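Local coordinates for Mll7089 protein (Mesorhizobium loti, PDB 2OZ8), which is a putative mandelate racemase of the enolase superfamily that probably binds magnesium, at the interface of chains A and B. Numbering follows the deposited sequence. Chains: chain A/B, Mll7089 protein.

The interface of chains A and B. Residues chain A 118-120; chain B 79, 81.
B:Arg79 reaches over from its loop to the C-terminal end of helix 103-118 in the neighbouring chain, where A:Ala118 ends the helix with its carbonyl turned outward. The patch is part of a two-fold symmetric contact between copies of one protein and recurs with the chains exchanged; this may be a natural dimer, though the structure alone does not show it. The guanidinium nitrogen NH1 of B:Arg79 donates a hydrogen bond of 3.0 Å to O of A:Ala118. The acceptor lies at the edge of the guanidinium and in its plane, and the bond is straight, 165° at the hydrogen. The second terminal nitrogen, NH2, makes at most a weak bond to the same oxygen. A cation suits this place, since the helix end probably carries partial negative charge. The arginine chain bends at chi2 (-80°) and again at chi3, which swings the guanidinium across to the carbonyl. An alanine in its place would probably leave the A:Ala118 carbonyl without this partner and open a gap beside A:Leu120. A:Gly119 buries almost nothing; lacking a side chain, it readily takes the positive phi (72°) that turns the chain away from the helix. A:Leu120 then lies beside the arginine tip, a branched apolar flank that probably limits the guanidinium's movement. B:Ile81, in helix 80-83, extends this apolar side: its methyl CG2 meets CD1 of A:Leu120 at 4.0 Å. That same CD1 lies 3.9 Å from NH1 of B:Arg79.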
# COMPACT_ATOMS: atom_id res chain seq x y z
N ALA A 118 -30.21 -25.01 -29.45
CA ALA A 118 -29.87 -23.98 -30.43
C ALA A 118 -29.41 -24.63 -31.71
O ALA A 118 -29.17 -23.95 -32.69
CB ALA A 118 -28.79 -22.97 -29.89
N GLY A 119 -29.25 -25.96 -31.69
CA GLY A 119 -28.81 -26.68 -32.90
C GLY A 119 -27.34 -26.41 -33.18
O GLY A 119 -26.98 -26.09 -34.33
N LEU A 120 -26.52 -26.50 -32.14
CA LEU A 120 -25.11 -26.17 -32.26
C LEU A 120 -24.25 -27.07 -31.38
O LEU A 120 -24.72 -27.52 -30.31
CB LEU A 120 -24.82 -24.70 -31.89
CG LEU A 120 -25.39 -23.54 -32.74
CD1 LEU A 120 -25.24 -22.16 -32.01
CD2 LEU A 120 -24.75 -23.49 -34.11
N ARG B 79 -23.93 -17.23 -36.43
CA ARG B 79 -25.13 -17.22 -35.58
C ARG B 79 -25.02 -16.14 -34.51
O ARG B 79 -23.98 -16.08 -33.81
CB ARG B 79 -25.30 -18.55 -34.87
CG ARG B 79 -25.68 -19.71 -35.76
CD ARG B 79 -27.17 -19.73 -36.11
NE ARG B 79 -28.07 -19.64 -34.95
CZ ARG B 79 -28.51 -20.69 -34.27
NH1 ARG B 79 -28.10 -21.91 -34.61
NH2 ARG B 79 -29.37 -20.52 -33.28
N ILE B 81 -26.50 -15.93 -31.59
CA ILE B 81 -26.34 -16.50 -30.26
C ILE B 81 -24.89 -16.97 -30.03
O ILE B 81 -24.44 -16.98 -28.90
CB ILE B 81 -27.42 -17.62 -29.95
CG1 ILE B 81 -27.49 -17.98 -28.45
CG2 ILE B 81 -27.14 -18.91 -30.76
CD1 ILE B 81 -27.84 -16.87 -27.47